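Local structure of arabinan endo-1,5-alpha-l-arabinosidase A (Cellvibrio cellulosa, 1GYH) at residues L124-A129 against F144-G149; G149-F154 against A189-P194. The protein cleaves alpha-1,5-linked arabinan of the plant cell wall, releasing almost exclusively arabinotriose. All coordinates share one frame; numbering follows the deposited sequence.

Contact 1. Residues L124-A129 against F144-G149; sequences LWNAIA and FGSFWG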
# COMPACT_ATOMS: atom_id res chain seq x y z
N LEU A 124 -6.67 -16.58 -9.58
CA LEU A 124 -6.07 -16.97 -8.31
C LEU A 124 -5.24 -15.81 -7.69
O LEU A 124 -4.12 -15.99 -7.22
CB LEU A 124 -5.30 -18.27 -8.48
CG LEU A 124 -5.48 -19.24 -7.32
CD1 LEU A 124 -6.97 -19.58 -7.07
CD2 LEU A 124 -4.73 -20.52 -7.57
N TRP A 125 -5.83 -14.63 -7.69
CA TRP A 125 -5.28 -13.46 -7.01
C TRP A 125 -6.45 -12.56 -6.66
O TRP A 125 -7.59 -12.77 -7.14
CB TRP A 125 -4.26 -12.72 -7.90
CG TRP A 125 -4.53 -12.75 -9.42
CD1 TRP A 125 -4.06 -13.67 -10.32
CD2 TRP A 125 -5.27 -11.80 -10.19
NE1 TRP A 125 -4.48 -13.36 -11.59
CE2 TRP A 125 -5.24 -12.22 -11.54
CE3 TRP A 125 -6.00 -10.65 -9.88
CZ2 TRP A 125 -5.89 -11.52 -12.56
CZ3 TRP A 125 -6.64 -9.96 -10.91
CH2 TRP A 125 -6.60 -10.41 -12.21
N ASN A 126 -6.14 -11.52 -5.89
CA ASN A 126 -7.10 -10.56 -5.37
C ASN A 126 -6.65 -9.13 -5.76
O ASN A 126 -5.56 -8.71 -5.37
CB ASN A 126 -7.23 -10.71 -3.84
CG ASN A 126 -8.40 -9.93 -3.26
OD1 ASN A 126 -9.22 -9.39 -4.01
ND2 ASN A 126 -8.48 -9.85 -1.93
N ALA A 127 -7.46 -8.46 -6.57
CA ALA A 127 -7.19 -7.12 -7.08
C ALA A 127 -7.45 -6.01 -6.06
O ALA A 127 -8.41 -5.24 -6.18
CB ALA A 127 -7.96 -6.89 -8.35
N ILE A 128 -6.58 -5.98 -5.04
CA ILE A 128 -6.50 -4.90 -4.05
C ILE A 128 -5.01 -4.53 -3.78
O ILE A 128 -4.13 -5.33 -4.08
CB ILE A 128 -7.18 -5.27 -2.70
CG1 ILE A 128 -6.41 -6.33 -1.93
CG2 ILE A 128 -8.72 -5.68 -2.93
CD1 ILE A 128 -7.00 -6.61 -0.52
N ALA A 129 -4.81 -3.36 -3.19
CA ALA A 129 -3.50 -2.92 -2.64
C ALA A 129 -2.44 -2.62 -3.69
O ALA A 129 -1.36 -3.17 -3.66
CB ALA A 129 -2.96 -3.92 -1.57
N PHE A 144 0.53 -5.51 -6.86
CA PHE A 144 -0.68 -5.58 -6.03
C PHE A 144 -0.85 -6.98 -5.48
O PHE A 144 -0.14 -7.92 -5.87
CB PHE A 144 -1.93 -5.19 -6.87
CG PHE A 144 -2.39 -6.30 -7.82
CD1 PHE A 144 -1.80 -6.44 -9.08
CD2 PHE A 144 -3.38 -7.21 -7.44
CE1 PHE A 144 -2.19 -7.44 -9.94
CE2 PHE A 144 -3.78 -8.24 -8.31
CZ PHE A 144 -3.20 -8.36 -9.54
N GLY A 145 -1.80 -7.14 -4.56
CA GLY A 145 -2.24 -8.47 -4.19
C GLY A 145 -2.46 -8.70 -2.71
O GLY A 145 -2.02 -7.90 -1.85
N SER A 146 -3.17 -9.79 -2.41
CA SER A 146 -3.51 -10.18 -1.02
C SER A 146 -4.08 -11.58 -1.02
O SER A 146 -5.07 -11.83 -1.71
CB SER A 146 -4.58 -9.22 -0.46
OG SER A 146 -5.01 -9.59 0.86
N PHE A 147 -3.43 -12.50 -0.31
CA PHE A 147 -3.86 -13.89 -0.19
C PHE A 147 -3.97 -14.58 -1.57
O PHE A 147 -3.27 -14.22 -2.52
CB PHE A 147 -5.16 -13.97 0.72
CG PHE A 147 -4.93 -13.70 2.21
CD1 PHE A 147 -4.60 -12.43 2.69
CD2 PHE A 147 -5.07 -14.70 3.14
CE1 PHE A 147 -4.40 -12.20 4.03
CE2 PHE A 147 -4.87 -14.47 4.53
CZ PHE A 147 -4.56 -13.24 4.96
N TRP A 148 -4.83 -15.59 -1.70
CA TRP A 148 -4.88 -16.38 -2.93
C TRP A 148 -3.45 -16.77 -3.39
O TRP A 148 -2.68 -17.29 -2.56
CB TRP A 148 -5.74 -15.64 -3.99
CG TRP A 148 -7.25 -15.77 -3.68
CD1 TRP A 148 -8.14 -16.72 -4.19
CD2 TRP A 148 -8.02 -14.98 -2.76
NE1 TRP A 148 -9.39 -16.53 -3.66
CE2 TRP A 148 -9.36 -15.48 -2.77
CE3 TRP A 148 -7.72 -13.90 -1.92
CZ2 TRP A 148 -10.37 -14.93 -1.98
CZ3 TRP A 148 -8.75 -13.34 -1.12
CH2 TRP A 148 -10.06 -13.87 -1.17
N GLY A 149 -3.13 -16.58 -4.66
CA GLY A 149 -1.84 -16.98 -5.25
C GLY A 149 -0.74 -15.90 -5.16
O GLY A 149 0.27 -15.95 -5.91
O HOH W 1 -3.49 -12.05 -4.38
O HOH W 2 -7.66 -10.55 0.95
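Loop segments L124-A129 and F144-G149 are joined by a backbone hydrogen bond near each end. G149 N donates to L124 O (2.8 Å) from above the carbonyl plane, and G145 N meets I128 O (3.0 Å) nearly along its C=O axis. Between them, water 1 accepts from N126 N and S146 N and can donate to F147 O. F144 and W125 form an offset edge-to-face pair, the F144 edge toward the W125 six-membered ring. CZ of F144 lies toward the rim, 3.6 Å from CE3 of W125, and the planes are 80° apart. The same F144 edge runs along N126 O, with CD2 3.4 Å from it. N126 CB lies 3.2 Å from S146 O. CG anti to the backbone N (chi1 -169°) carries the amide obliquely to the W148 ring, with ND2 3.6 Å from CZ3. N126 OD1 is bound by S90. Water 2 donates to S146 OG, which also hydrogen-bonds E192 OE1, and takes a weak bond from N126 ND2. CD1 of I128 packs on CB of S146. The G145 backbone angles call for glycine. N126 and S146 probably bind substrate, so both loops belong to the active site of this five-blade beta-propeller.

Contact 2. Residues G149-F154 against A189-P194; sequences GGLKLF and AQIEAP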
# COMPACT_ATOMS: atom_id res chain seq x y z
N GLY A 149 -3.13 -16.58 -4.66
CA GLY A 149 -1.84 -16.98 -5.25
C GLY A 149 -0.74 -15.90 -5.16
O GLY A 149 0.27 -15.95 -5.91
N GLY A 150 -0.94 -14.93 -4.27
CA GLY A 150 0.06 -13.95 -3.87
C GLY A 150 0.13 -12.62 -4.63
O GLY A 150 -0.88 -12.09 -5.10
N LEU A 151 1.36 -12.11 -4.76
CA LEU A 151 1.60 -10.75 -5.21
C LEU A 151 2.11 -10.74 -6.65
O LEU A 151 2.94 -11.56 -7.03
CB LEU A 151 2.56 -10.04 -4.26
CG LEU A 151 2.35 -10.21 -2.77
CD1 LEU A 151 3.30 -9.34 -1.95
CD2 LEU A 151 0.85 -9.89 -2.38
N LYS A 152 1.57 -9.83 -7.44
CA LYS A 152 1.82 -9.76 -8.86
C LYS A 152 2.30 -8.37 -9.29
O LYS A 152 2.06 -7.37 -8.62
CB LYS A 152 0.54 -10.04 -9.69
CG LYS A 152 -0.19 -11.38 -9.43
CD LYS A 152 0.49 -12.53 -10.06
CE LYS A 152 -0.35 -13.85 -10.03
NZ LYS A 152 0.51 -14.98 -10.49
N LEU A 153 2.95 -8.35 -10.44
CA LEU A 153 3.47 -7.14 -11.06
C LEU A 153 3.11 -7.13 -12.52
O LEU A 153 3.35 -8.11 -13.20
CB LEU A 153 5.01 -7.11 -10.93
CG LEU A 153 5.71 -5.85 -11.41
CD1 LEU A 153 5.64 -4.75 -10.35
CD2 LEU A 153 7.21 -6.12 -11.87
N PHE A 154 2.55 -6.05 -13.04
CA PHE A 154 2.27 -6.00 -14.47
C PHE A 154 2.58 -4.64 -15.04
O PHE A 154 2.56 -3.65 -14.33
CB PHE A 154 0.81 -6.42 -14.86
CG PHE A 154 -0.26 -5.46 -14.40
CD1 PHE A 154 -0.81 -5.59 -13.13
CD2 PHE A 154 -0.72 -4.45 -15.22
CE1 PHE A 154 -1.75 -4.71 -12.67
CE2 PHE A 154 -1.72 -3.55 -14.76
CZ PHE A 154 -2.22 -3.70 -13.47
N ALA A 189 -2.22 -18.46 2.93
CA ALA A 189 -1.12 -17.61 2.46
C ALA A 189 -1.32 -16.15 2.96
O ALA A 189 -1.88 -15.31 2.26
CB ALA A 189 -1.06 -17.69 0.96
N GLN A 190 -0.90 -15.87 4.19
CA GLN A 190 -1.13 -14.57 4.83
C GLN A 190 -0.01 -13.62 4.39
O GLN A 190 0.95 -13.38 5.13
CB GLN A 190 -1.21 -14.71 6.36
CG GLN A 190 -2.28 -15.75 6.85
CD GLN A 190 -2.28 -16.08 8.31
OE1 GLN A 190 -3.20 -16.83 8.78
NE2 GLN A 190 -1.33 -15.55 9.06
N ILE A 191 -0.16 -13.13 3.16
CA ILE A 191 0.75 -12.19 2.53
C ILE A 191 -0.03 -11.19 1.73
O ILE A 191 -0.93 -11.57 0.97
CB ILE A 191 1.81 -12.91 1.59
CG1 ILE A 191 2.75 -11.87 0.97
CG2 ILE A 191 1.16 -13.79 0.46
CD1 ILE A 191 3.86 -12.44 0.13
N GLU A 192 0.28 -9.90 1.89
CA GLU A 192 -0.41 -8.85 1.13
C GLU A 192 0.38 -7.53 1.08
O GLU A 192 1.39 -7.36 1.76
CB GLU A 192 -1.84 -8.57 1.71
CG GLU A 192 -1.87 -7.94 3.09
CD GLU A 192 -3.26 -7.84 3.70
OE1 GLU A 192 -4.25 -8.36 3.07
OE2 GLU A 192 -3.37 -7.26 4.83
N ALA A 193 -0.15 -6.59 0.32
CA ALA A 193 0.24 -5.18 0.36
C ALA A 193 1.71 -4.96 -0.08
O ALA A 193 2.49 -4.41 0.68
CB ALA A 193 0.01 -4.60 1.76
N PRO A 194 2.03 -5.29 -1.31
CA PRO A 194 3.41 -5.07 -1.77
C PRO A 194 3.74 -3.58 -1.84
O PRO A 194 2.88 -2.74 -2.14
CB PRO A 194 3.42 -5.63 -3.17
CG PRO A 194 1.99 -5.44 -3.66
CD PRO A 194 1.16 -5.77 -2.39
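L151, at the start of strand 151-155, carries this contact with strand 191-199 of the next sheet. The axes of the short segments 151-154 and 191-194 come within 8.2 Å, with their directions 32° apart, so side chains fill the gap between them. The CB of L151 points toward the other segment. CG lies anti to the carbonyl carbon (chi1 -44°) and comes 4.0 Å from CD1 of I191. There the chain forks. CD1 touches CD1 of I191 at 3.8 Å and also reaches CB of P194 at 3.9 Å. CD2 goes to the backbone instead, 3.9 Å from CA of E192, and it also nears CD of P194. The leucine tip therefore sits against three parts of strand 191-199: the I191 side chain, the E192 backbone and the P194 ring. I191 is fully extended, with CG1 anti to its backbone N (chi1 -179°), and its CG1 and CD1 cross L151 obliquely. A173 and A207 also touch L151. The CB of E192 points away from L151, and its carboxylate binds S146 through OE1 and Y220 through OE2. E192 is the probable proton donor. The chemistry is thus divided: L151 gives the E192 backbone an apolar backing, while two hydroxyl partners hold the carboxylate. Where they donate, these hydroxyls would tend to stabilise its charged form and could lower its pKa.

How the contacts relate
The centres of contacts 1 and 2 lie 5 Å apart, on the same side of the chain's centre. They come in series along the chain and share G149. Contact 1 joins the loop that leads from strand 110-118 of one sheet into strand 131-134 of the next to the loop between strands 140-144 and 151-155 of that second sheet. Contact 2 leads from that sheet to the one that begins with strand 191-199. The two also touch directly. S146 of contact 1 meets E192 of contact 2, and F147 N lies 3.0 Å from I191 O, a probable hydrogen bond. Together they link neighbouring propeller blades where likely substrate-binding residues meet the likely proton donor.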